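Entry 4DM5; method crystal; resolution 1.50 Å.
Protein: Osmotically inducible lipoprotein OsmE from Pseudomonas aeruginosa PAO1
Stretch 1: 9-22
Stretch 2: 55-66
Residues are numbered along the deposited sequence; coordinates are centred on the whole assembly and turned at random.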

# COMPACT_ATOMS: atom_id res chain seq x y z
N PRO A 9 -4.35 -0.94 16.56
CA PRO A 9 -2.89 -1.04 16.79
C PRO A 9 -2.32 -2.31 16.10
O PRO A 9 -2.67 -3.41 16.51
CB PRO A 9 -2.82 -1.23 18.30
CG PRO A 9 -4.09 -1.99 18.65
CD PRO A 9 -5.08 -1.82 17.50
N VAL A 10 -1.43 -2.20 15.11
CA VAL A 10 -1.23 -3.34 14.23
C VAL A 10 -0.07 -4.09 14.90
O VAL A 10 0.86 -3.46 15.35
CB VAL A 10 -0.78 -2.93 12.83
CG1 VAL A 10 -0.46 -4.14 12.04
CG2 VAL A 10 -1.91 -2.12 12.22
N ASN A 11 -0.14 -5.42 14.97
CA ASN A 11 0.99 -6.25 15.42
C ASN A 11 1.77 -6.60 14.22
O ASN A 11 1.44 -7.54 13.38
CB ASN A 11 0.52 -7.49 16.23
CG ASN A 11 1.69 -8.34 16.77
OD1 ASN A 11 2.81 -8.19 16.33
ND2 ASN A 11 1.40 -9.32 17.63
N TYR A 12 2.85 -5.88 14.00
CA TYR A 12 3.66 -6.07 12.83
C TYR A 12 4.13 -7.50 12.68
O TYR A 12 4.13 -8.06 11.59
CB TYR A 12 4.85 -5.02 12.84
CG TYR A 12 5.80 -5.18 11.73
CD1 TYR A 12 5.47 -4.73 10.44
CD2 TYR A 12 6.91 -5.94 11.87
CE1 TYR A 12 6.38 -4.96 9.43
CE2 TYR A 12 7.74 -6.24 10.84
CZ TYR A 12 7.52 -5.73 9.64
OH TYR A 12 8.40 -5.98 8.59
N ILE A 13 4.44 -8.21 13.76
CA ILE A 13 4.94 -9.54 13.68
C ILE A 13 3.94 -10.41 12.92
O ILE A 13 4.39 -11.25 12.14
CB ILE A 13 5.23 -10.18 15.12
CG1 ILE A 13 6.46 -9.56 15.75
CG2 ILE A 13 5.62 -11.71 15.04
CD1 ILE A 13 7.74 -9.67 14.87
N THR A 14 2.64 -10.20 13.14
CA THR A 14 1.64 -11.06 12.46
C THR A 14 1.81 -10.99 10.92
O THR A 14 1.63 -12.01 10.23
CB THR A 14 0.27 -10.58 12.84
OG1 THR A 14 0.20 -10.66 14.31
CG2 THR A 14 -0.87 -11.48 12.25
N PHE A 15 2.17 -9.80 10.45
CA PHE A 15 2.15 -9.57 9.02
C PHE A 15 3.52 -9.57 8.38
O PHE A 15 3.62 -9.22 7.17
CB PHE A 15 1.40 -8.24 8.78
CG PHE A 15 -0.02 -8.33 9.22
CD1 PHE A 15 -0.95 -9.03 8.47
CD2 PHE A 15 -0.45 -7.77 10.44
CE1 PHE A 15 -2.23 -9.22 8.87
CE2 PHE A 15 -1.80 -7.93 10.85
CZ PHE A 15 -2.68 -8.63 10.02
N ARG A 16 4.56 -9.77 9.15
CA ARG A 16 5.92 -9.51 8.61
C ARG A 16 6.32 -10.34 7.38
O ARG A 16 7.19 -9.90 6.61
CB ARG A 16 7.00 -9.54 9.68
CG ARG A 16 7.21 -10.96 10.21
CD ARG A 16 8.45 -11.14 11.11
NE ARG A 16 9.72 -10.82 10.37
CZ ARG A 16 10.62 -11.69 9.92
NH1 ARG A 16 10.48 -12.99 10.18
NH2 ARG A 16 11.71 -11.26 9.26
N ASN A 17 5.68 -11.49 7.19
CA ASN A 17 6.01 -12.34 6.07
C ASN A 17 5.06 -12.15 4.89
O ASN A 17 5.19 -12.86 3.89
CB ASN A 17 6.07 -13.81 6.55
CG ASN A 17 7.28 -14.08 7.38
OD1 ASN A 17 8.40 -13.71 7.00
ND2 ASN A 17 7.05 -14.65 8.52
N GLU A 18 4.09 -11.24 5.04
CA GLU A 18 3.19 -10.94 3.87
C GLU A 18 4.05 -10.34 2.76
O GLU A 18 4.80 -9.44 3.01
CB GLU A 18 2.16 -9.94 4.24
CG GLU A 18 1.07 -10.49 5.05
CD GLU A 18 0.26 -11.51 4.22
OE1 GLU A 18 -0.16 -11.26 3.04
OE2 GLU A 18 0.05 -12.59 4.73
N PRO A 19 3.91 -10.83 1.51
CA PRO A 19 4.71 -10.28 0.42
C PRO A 19 4.63 -8.75 0.26
O PRO A 19 5.69 -8.11 0.02
CB PRO A 19 4.17 -10.96 -0.87
CG PRO A 19 3.68 -12.26 -0.30
CD PRO A 19 3.10 -11.98 1.10
N LEU A 20 3.43 -8.16 0.45
CA LEU A 20 3.34 -6.73 0.37
C LEU A 20 4.19 -5.97 1.38
O LEU A 20 4.64 -4.82 1.17
CB LEU A 20 1.92 -6.25 0.52
CG LEU A 20 1.19 -6.52 -0.82
CD1 LEU A 20 -0.32 -6.47 -0.48
CD2 LEU A 20 1.55 -5.53 -2.00
N VAL A 21 4.39 -6.61 2.53
CA VAL A 21 5.12 -6.02 3.65
C VAL A 21 6.57 -6.39 3.50
O VAL A 21 7.45 -5.50 3.69
CB VAL A 21 4.58 -6.62 4.96
CG1 VAL A 21 5.41 -6.11 6.16
CG2 VAL A 21 3.16 -6.19 5.11
N LYS A 22 6.92 -7.65 3.22
CA LYS A 22 8.27 -8.05 3.25
C LYS A 22 9.05 -7.66 1.98
O LYS A 22 10.29 -7.38 2.05
CB LYS A 22 8.27 -9.56 3.40
CG LYS A 22 9.70 -10.07 3.70
CD LYS A 22 9.52 -11.51 4.12
CE LYS A 22 9.24 -12.35 2.90
NZ LYS A 22 10.52 -12.89 2.33
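Stretch 2 (55-66) SYILNKDGQQQP

What shape does each backbone take? Stretch 2 is a β-hairpin: strands 55-60 and 63-66 join through a type I' turn from Lys60 to Gln63, and Leu58 and Gln65 exchange backbone hydrogen bonds, Leu58 N to Gln65 O at 2.7 Å and Gln65 N to Leu58 O at 2.9 Å. Stretch 1 runs through a short, weakly bonded helix, a type I turn from Phe15 to Glu18, and a helix from Pro19.

How does the hairpin lie on it? CA atoms pair Val10 with Gln65 (7.8 Å), Phe15 with Lys60 (7.0 Å) and Glu18 with Leu58 (7.7 Å), so stretch 1 passes from the second strand to the first. Tyr56, Leu58, Lys60, Gln63 and Gln65 all point CB toward it.

What fills the space between? Phe15 CZ lies 3.6 Å from Gln65 CB, and Phe15 CD1 3.9 Å from Leu58 CD1. Leu20 CD1 sits over one face of the Tyr56 ring, 3.6 Å from its centroid, a CH-pi contact, and 3.9 Å from Leu58 CD2.

How do the polar groups connect? No direct hydrogen bond crosses; four waters bridge the two stretches. One joins Thr14 O to Asp61 OD2, another Thr14 OG1 to Gln63 OE1; two more link the Glu18 carboxylate to the backbone N and O of Asn59.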

# COMPACT_ATOMS: atom_id res chain seq x y z
N SER A 55 -4.83 -0.10 -2.84
CA SER A 55 -5.34 -0.47 -1.45
C SER A 55 -5.45 -1.96 -1.41
O SER A 55 -5.94 -2.62 -2.38
CB SER A 55 -6.73 0.07 -1.16
OG SER A 55 -6.73 1.45 -0.92
N TYR A 56 -5.15 -2.57 -0.25
CA TYR A 56 -5.26 -4.05 -0.03
C TYR A 56 -5.85 -4.33 1.31
O TYR A 56 -5.92 -3.41 2.21
CB TYR A 56 -3.87 -4.69 -0.04
CG TYR A 56 -3.03 -4.33 -1.26
CD1 TYR A 56 -3.06 -5.18 -2.36
CD2 TYR A 56 -2.25 -3.21 -1.30
CE1 TYR A 56 -2.29 -4.90 -3.49
CE2 TYR A 56 -1.44 -2.86 -2.43
CZ TYR A 56 -1.46 -3.77 -3.52
OH TYR A 56 -0.69 -3.55 -4.61
N ILE A 57 -6.35 -5.56 1.44
CA ILE A 57 -6.67 -6.03 2.79
C ILE A 57 -5.76 -7.24 2.97
O ILE A 57 -5.86 -8.25 2.26
CB ILE A 57 -8.16 -6.48 2.87
CG1 ILE A 57 -9.07 -5.28 2.61
CG2 ILE A 57 -8.34 -7.20 4.22
CD1 ILE A 57 -9.10 -4.20 3.67
N LEU A 58 -4.89 -7.17 3.97
CA LEU A 58 -4.07 -8.35 4.30
C LEU A 58 -4.91 -9.28 5.13
O LEU A 58 -5.73 -8.78 5.99
CB LEU A 58 -2.87 -7.89 5.12
CG LEU A 58 -1.93 -6.82 4.53
CD1 LEU A 58 -0.87 -6.44 5.55
CD2 LEU A 58 -1.39 -7.25 3.18
N ASN A 59 -4.75 -10.58 4.89
CA ASN A 59 -5.55 -11.56 5.64
C ASN A 59 -4.58 -12.63 6.09
O ASN A 59 -4.05 -13.43 5.27
CB ASN A 59 -6.63 -12.12 4.69
CG ASN A 59 -7.67 -12.93 5.40
OD1 ASN A 59 -7.66 -13.08 6.62
ND2 ASN A 59 -8.61 -13.43 4.63
N LYS A 60 -4.36 -12.71 7.40
CA LYS A 60 -3.38 -13.64 7.89
C LYS A 60 -3.86 -14.10 9.25
O LYS A 60 -4.12 -13.28 10.14
CB LYS A 60 -2.00 -12.98 8.06
CG LYS A 60 -0.93 -13.95 8.59
CD LYS A 60 -0.67 -15.14 7.68
CE LYS A 60 0.55 -15.88 8.20
NZ LYS A 60 0.76 -17.05 7.33
N ASP A 61 -4.01 -15.43 9.39
CA ASP A 61 -4.27 -16.01 10.74
C ASP A 61 -5.58 -15.42 11.34
O ASP A 61 -5.61 -15.19 12.62
CB ASP A 61 -3.12 -15.75 11.67
CG ASP A 61 -1.81 -16.54 11.27
OD1 ASP A 61 -1.96 -17.47 10.43
OD2 ASP A 61 -0.78 -16.23 11.84
N GLY A 62 -6.57 -15.30 10.49
CA GLY A 62 -7.88 -14.80 10.88
C GLY A 62 -8.00 -13.32 11.19
O GLY A 62 -8.99 -12.87 11.77
N GLN A 63 -6.97 -12.56 10.81
CA GLN A 63 -6.95 -11.14 11.12
C GLN A 63 -6.89 -10.44 9.80
O GLN A 63 -6.11 -10.84 8.93
CB GLN A 63 -5.73 -10.84 11.92
CG GLN A 63 -5.68 -11.70 13.14
CD GLN A 63 -5.02 -10.97 14.21
OE1 GLN A 63 -4.04 -11.42 14.73
NE2 GLN A 63 -5.59 -9.81 14.56
N GLN A 64 -7.71 -9.41 9.63
CA GLN A 64 -7.69 -8.56 8.45
C GLN A 64 -7.08 -7.18 8.81
O GLN A 64 -7.20 -6.65 9.91
CB GLN A 64 -9.04 -8.49 7.77
CG GLN A 64 -9.31 -9.79 7.03
CD GLN A 64 -10.72 -9.89 6.55
OE1 GLN A 64 -11.56 -9.00 6.81
NE2 GLN A 64 -11.02 -10.99 5.81
N GLN A 65 -6.28 -6.65 7.85
CA GLN A 65 -5.62 -5.43 8.10
C GLN A 65 -5.46 -4.67 6.77
O GLN A 65 -4.82 -5.15 5.82
CB GLN A 65 -4.24 -5.78 8.57
CG GLN A 65 -3.32 -4.62 8.83
CD GLN A 65 -3.90 -3.57 9.68
OE1 GLN A 65 -4.35 -3.94 10.86
NE2 GLN A 65 -4.05 -2.35 9.19
N PRO A 66 -5.98 -3.46 6.69
CA PRO A 66 -5.76 -2.63 5.50
C PRO A 66 -4.26 -2.36 5.32
O PRO A 66 -3.48 -2.20 6.25
CB PRO A 66 -6.50 -1.35 5.82
CG PRO A 66 -7.66 -1.86 6.67
CD PRO A 66 -6.93 -2.79 7.60
O HOH W 1 1.55 -14.54 11.50
O HOH W 2 -2.20 -9.65 15.15
O HOH W 3 -2.96 -11.28 2.70
O HOH W 4 -1.78 -14.49 4.12